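Local coordinates for protein FG41 Malonate Semialdehyde Decarboxylase (Coryneform bacterium, PDB 3MJZ) that is a bacterial enzyme of the tautomerase superfamily (MIF clan), its model a trimer of subunits each built on paired beta-alpha-beta units, at residues A[67-72]-A[103-108]; A[3-8]-A[40-45]. One frame throughout, in Å; residues are numbered along the deposited sequence.

The two contacts are the parallel strand pairs of two beta-alpha-beta units, joined antiparallel into one mixed four-stranded sheet. Their centres lie about 12 Å apart. Strands 67-72 of interaction 1 and 3-8 of interaction 2 are the inner neighbours, probably hydrogen-bonded through Ile67 O and Asp6 N at 2.8 Å and through His69 N and Arg4 O at 3.0 Å. On the apolar face Ile68 CG2 meets Ile3 CG2 at 3.4 Å, and Ile68 CD1 packs on Ile5 CG2 at 3.7 Å. Strands 103-108 and 40-45 form the outer edges within the chain, and each continues the sheet into a neighbouring subunit of the trimer.

Interaction 1: A[67-72]-A[103-108]; sequences IIHVFT and FIAITE
Segments 67-72 and 103-108 run parallel in register from Ile67 beside Phe103 to Thr72 beside Glu108, their axes 4.5 Å apart at closest approach and inclined by 18°. They are the two strands of a beta-alpha-beta crossover, linked through helix 78-92, in the tautomerase fold. The backbone ladder runs from Ile68 N to Phe103 O, Ala105 N to Ile68 O, Val70 N to Ala105 O, Thr107 N to Val70 O and Thr72 N to Thr107 O. The bond from Val70 N to Ala105 O is short, at 2.6 Å.

On one face Ile68, Val70 and Thr72 stand beside Ile104 and Ile106. Ile106 brings its CD1 methyl to Val70 CB at 3.5 Å, while its other branch, CG2, lies 3.9 Å from Thr72 CG2. Helix 78-92 packs on this side, with Phe85 meeting both Ile104 and Ile106; farther out, Glu108 forms a salt bridge with Lys81.

The other face turns to the trimer interface. Ile67 CG2 approaches Phe103 CD2 obliquely at 3.8 Å, and the Phe103 ring in turn stacks with Phe39 of the second subunit. Thr107 lies alongside Phe71, its CB 3.7 Å from both CD2 and CE2 of that ring. The His69 ring leans forward and across toward strand 103-108, CG being anti to the backbone N (chi1 -159°), and is held between neighbours: Phe71 CZ sits over the centre of one face, and the Ala105 CB methyl makes a CH-pi contact with the opposite face, 4.3 Å from the ring centroid. His69 ND1 adds a weak, bent hydrogen bond at 3.4 Å (N-H...O angle 139°) to Ala105 O, which lies off the ring plane and already accepts from Val70 N.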
# COMPACT_ATOMS: atom_id res chain seq x y z
N ILE A 67 -2.33 -8.02 -9.48
CA ILE A 67 -1.14 -7.51 -8.79
C ILE A 67 -1.22 -7.89 -7.31
O ILE A 67 -2.16 -7.51 -6.62
CB ILE A 67 -1.01 -5.97 -9.00
CG1 ILE A 67 -0.75 -5.67 -10.49
CG2 ILE A 67 0.12 -5.38 -8.15
CD1 ILE A 67 -1.27 -4.34 -10.96
N ILE A 68 -0.23 -8.66 -6.86
CA ILE A 68 -0.09 -9.11 -5.45
C ILE A 68 1.11 -8.39 -4.81
O ILE A 68 2.23 -8.51 -5.26
CB ILE A 68 0.22 -10.66 -5.33
CG1 ILE A 68 -0.45 -11.49 -6.44
CG2 ILE A 68 -0.14 -11.19 -3.96
CD1 ILE A 68 -1.91 -11.40 -6.44
N HIS A 69 0.83 -7.64 -3.74
CA HIS A 69 1.79 -6.83 -3.02
C HIS A 69 1.92 -7.45 -1.62
O HIS A 69 0.98 -7.44 -0.81
CB HIS A 69 1.25 -5.40 -2.97
CG HIS A 69 2.29 -4.34 -2.71
ND1 HIS A 69 3.53 -4.61 -2.18
CD2 HIS A 69 2.22 -3.00 -2.84
CE1 HIS A 69 4.20 -3.48 -2.04
NE2 HIS A 69 3.42 -2.49 -2.42
N VAL A 70 3.08 -8.04 -1.36
CA VAL A 70 3.31 -8.78 -0.14
C VAL A 70 4.07 -7.89 0.85
O VAL A 70 5.14 -7.35 0.54
CB VAL A 70 4.07 -10.09 -0.43
CG1 VAL A 70 4.29 -10.87 0.83
CG2 VAL A 70 3.29 -10.92 -1.45
N PHE A 71 3.46 -7.70 2.02
CA PHE A 71 4.08 -6.95 3.11
C PHE A 71 4.47 -7.95 4.18
O PHE A 71 3.62 -8.50 4.84
CB PHE A 71 3.14 -5.88 3.68
CG PHE A 71 2.84 -4.78 2.72
CD1 PHE A 71 1.78 -4.89 1.82
CD2 PHE A 71 3.59 -3.62 2.72
CE1 PHE A 71 1.49 -3.87 0.94
CE2 PHE A 71 3.30 -2.59 1.83
CZ PHE A 71 2.25 -2.72 0.94
N THR A 72 5.77 -8.17 4.33
CA THR A 72 6.26 -9.19 5.23
C THR A 72 7.53 -8.73 5.97
O THR A 72 8.18 -7.75 5.57
CB THR A 72 6.47 -10.53 4.47
OG1 THR A 72 6.57 -11.62 5.40
CG2 THR A 72 7.71 -10.47 3.59
N PHE A 103 1.60 -10.14 -11.31
CA PHE A 103 2.69 -9.22 -10.94
C PHE A 103 2.76 -9.25 -9.42
O PHE A 103 1.72 -9.16 -8.74
CB PHE A 103 2.38 -7.82 -11.50
CG PHE A 103 3.43 -6.77 -11.16
CD1 PHE A 103 4.47 -6.51 -12.03
CD2 PHE A 103 3.35 -6.03 -9.98
CE1 PHE A 103 5.40 -5.53 -11.73
CE2 PHE A 103 4.28 -5.06 -9.67
CZ PHE A 103 5.31 -4.81 -10.54
N ILE A 104 3.98 -9.45 -8.89
CA ILE A 104 4.24 -9.54 -7.43
C ILE A 104 5.32 -8.55 -6.95
O ILE A 104 6.39 -8.46 -7.54
CB ILE A 104 4.70 -10.98 -6.95
CG1 ILE A 104 4.18 -12.08 -7.88
CG2 ILE A 104 4.39 -11.20 -5.45
CD1 ILE A 104 3.24 -13.04 -7.28
N ALA A 105 5.03 -7.85 -5.85
CA ALA A 105 5.96 -6.93 -5.18
C ALA A 105 6.01 -7.23 -3.67
O ALA A 105 4.98 -7.55 -3.05
CB ALA A 105 5.53 -5.51 -5.40
N ILE A 106 7.21 -7.17 -3.11
CA ILE A 106 7.42 -7.43 -1.70
C ILE A 106 7.93 -6.16 -1.07
O ILE A 106 8.87 -5.55 -1.58
CB ILE A 106 8.49 -8.50 -1.38
CG1 ILE A 106 8.39 -9.76 -2.25
CG2 ILE A 106 8.46 -8.83 0.12
CD1 ILE A 106 7.17 -10.55 -2.08
N THR A 107 7.31 -5.78 0.03
CA THR A 107 7.76 -4.66 0.84
C THR A 107 8.00 -5.17 2.26
O THR A 107 7.15 -5.85 2.83
CB THR A 107 6.76 -3.50 0.82
OG1 THR A 107 6.56 -3.10 -0.54
CG2 THR A 107 7.31 -2.33 1.62
N GLU A 108 9.15 -4.81 2.81
CA GLU A 108 9.63 -5.40 4.05
C GLU A 108 9.52 -4.48 5.27
O GLU A 108 9.64 -3.24 5.17
CB GLU A 108 11.08 -5.88 3.87
CG GLU A 108 11.22 -6.99 2.81
CD GLU A 108 12.56 -7.68 2.90
OE1 GLU A 108 13.58 -6.97 3.02
OE2 GLU A 108 12.59 -8.93 2.87

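Interaction 2: A[3-8]-A[40-45]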
# COMPACT_ATOMS: atom_id res chain seq x y z
N ILE A 3 -1.31 -9.03 2.65
CA ILE A 3 -1.32 -9.15 1.18
C ILE A 3 -2.43 -8.30 0.62
O ILE A 3 -3.59 -8.43 1.00
CB ILE A 3 -1.37 -10.63 0.69
CG1 ILE A 3 -0.14 -11.38 1.16
CG2 ILE A 3 -1.41 -10.74 -0.81
CD1 ILE A 3 -0.41 -12.12 2.38
N ARG A 4 -2.04 -7.37 -0.23
CA ARG A 4 -2.97 -6.54 -0.96
C ARG A 4 -3.05 -7.16 -2.33
O ARG A 4 -2.07 -7.11 -3.11
CB ARG A 4 -2.45 -5.08 -1.05
CG ARG A 4 -2.45 -4.35 0.27
CD ARG A 4 -2.24 -2.84 0.15
NE ARG A 4 -2.25 -2.29 1.50
CZ ARG A 4 -3.32 -1.80 2.11
NH1 ARG A 4 -4.49 -1.73 1.48
NH2 ARG A 4 -3.23 -1.35 3.35
N ILE A 5 -4.19 -7.78 -2.61
CA ILE A 5 -4.45 -8.34 -3.95
C ILE A 5 -5.33 -7.39 -4.74
O ILE A 5 -6.52 -7.22 -4.44
CB ILE A 5 -5.08 -9.76 -3.93
CG1 ILE A 5 -4.18 -10.73 -3.15
CG2 ILE A 5 -5.27 -10.27 -5.34
CD1 ILE A 5 -4.80 -11.31 -2.00
N ASP A 6 -4.73 -6.77 -5.75
CA ASP A 6 -5.47 -5.87 -6.61
C ASP A 6 -5.77 -6.53 -7.97
O ASP A 6 -4.86 -6.82 -8.75
CB ASP A 6 -4.75 -4.53 -6.74
CG ASP A 6 -4.90 -3.67 -5.49
OD1 ASP A 6 -5.87 -2.89 -5.44
OD2 ASP A 6 -4.03 -3.77 -4.57
N LEU A 7 -7.04 -6.80 -8.21
CA LEU A 7 -7.46 -7.53 -9.40
C LEU A 7 -8.58 -6.78 -10.11
O LEU A 7 -8.85 -5.65 -9.75
CB LEU A 7 -7.82 -8.98 -9.07
CG LEU A 7 -8.83 -9.40 -8.01
CD1 LEU A 7 -8.95 -10.91 -8.08
CD2 LEU A 7 -8.38 -9.04 -6.64
N THR A 8 -9.21 -7.39 -11.11
CA THR A 8 -10.17 -6.71 -11.96
C THR A 8 -11.62 -7.22 -11.84
O THR A 8 -11.88 -8.37 -11.51
CB THR A 8 -9.72 -6.77 -13.46
OG1 THR A 8 -9.55 -8.15 -13.87
CG2 THR A 8 -8.44 -5.95 -13.69
N GLN A 40 -5.43 -10.55 4.13
CA GLN A 40 -5.56 -10.18 2.73
C GLN A 40 -6.60 -9.09 2.54
O GLN A 40 -7.58 -9.03 3.28
CB GLN A 40 -5.91 -11.41 1.89
CG GLN A 40 -4.93 -12.59 2.13
CD GLN A 40 -5.25 -13.77 1.25
OE1 GLN A 40 -6.38 -14.26 1.23
NE2 GLN A 40 -4.25 -14.23 0.50
N ILE A 41 -6.34 -8.21 1.59
CA ILE A 41 -7.31 -7.20 1.16
C ILE A 41 -7.50 -7.36 -0.35
O ILE A 41 -6.54 -7.17 -1.09
CB ILE A 41 -6.81 -5.73 1.46
CG1 ILE A 41 -6.11 -5.64 2.85
CG2 ILE A 41 -7.92 -4.68 1.15
CD1 ILE A 41 -6.53 -4.54 3.75
N LEU A 42 -8.70 -7.73 -0.79
CA LEU A 42 -9.01 -7.77 -2.24
C LEU A 42 -9.66 -6.49 -2.73
O LEU A 42 -10.66 -6.03 -2.18
CB LEU A 42 -9.91 -8.96 -2.60
CG LEU A 42 -9.33 -10.37 -2.72
CD1 LEU A 42 -8.57 -10.78 -1.46
CD2 LEU A 42 -10.46 -11.35 -2.96
N THR A 43 -9.09 -5.90 -3.76
CA THR A 43 -9.68 -4.73 -4.42
C THR A 43 -9.86 -5.03 -5.92
O THR A 43 -8.88 -5.12 -6.70
CB THR A 43 -8.86 -3.43 -4.16
OG1 THR A 43 -8.55 -3.32 -2.76
CG2 THR A 43 -9.65 -2.19 -4.57
N ALA A 44 -11.13 -5.22 -6.29
CA ALA A 44 -11.53 -5.37 -7.68
C ALA A 44 -11.76 -4.00 -8.32
O ALA A 44 -12.52 -3.18 -7.83
CB ALA A 44 -12.79 -6.21 -7.75
N HIS A 45 -11.07 -3.75 -9.43
CA HIS A 45 -11.17 -2.49 -10.13
C HIS A 45 -11.79 -2.70 -11.51
O HIS A 45 -11.73 -3.81 -12.06
CB HIS A 45 -9.77 -1.89 -10.34
CG HIS A 45 -8.98 -1.74 -9.08
ND1 HIS A 45 -8.35 -2.80 -8.47
CD2 HIS A 45 -8.68 -0.65 -8.34
CE1 HIS A 45 -7.72 -2.37 -7.39
NE2 HIS A 45 -7.91 -1.07 -7.30
O HOH W 1 -5.98 -4.35 -2.53
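Ile3 starts the pairing by accepting a 2.8 Å hydrogen bond from Ile41 N at its carbonyl O, and strands 3-8 and 40-45 then continue parallel as the two strands of a beta-alpha-beta unit of the tautomerase fold, connected through helix 13-30. Arg4 turns to the other face, where its extended side chain runs alongside Ile41; the guanidinium goes on to a salt bridge with Asp6 of the third subunit. Ile5 is bonded through both backbone polar atoms, its N donating to Ile41 O and its O accepting from Thr43 N. On the apolar face the Ile5 CD1 methyl meets Leu42 CD1 at 3.8 Å and Gln40 NE2 at 3.9 Å, an amide held by Arg38 NE at OE1 and by Ala20 O at NE2.

Asp6 stands beside Thr43 on the interface side. A water here lies 2.8 Å from Thr43 OG1; Ile41 O and, more weakly, Asp6 OD2 are possible acceptors for its protons, among more acceptors than it can serve at once. Asp6 OD2 also takes the salt bridge from Arg4 of the second subunit, so the same bridge is found at both interfaces of this subunit.

Leu7 holds CG between the backbone N and the carbonyl carbon (chi1 54°), which turns Leu7 CD2 back along the strand, to 4.2 Å from Leu42 CG, while Ile19 of helix 13-30 packs against it. Leu7 N donates to Thr43 O. Leu7 O is claimed twice by His45: by the backbone N at 2.9 Å and by ND1 at 3.2 Å, the latter bond nearly straight (166°) and in the ring plane, which helps to fix the rotation of the imidazole. Thr8 ends the strand with OG1 bonded to Asp10, and Thr8 CA makes a bent CA-H...O contact with His45 O at 3.3 Å.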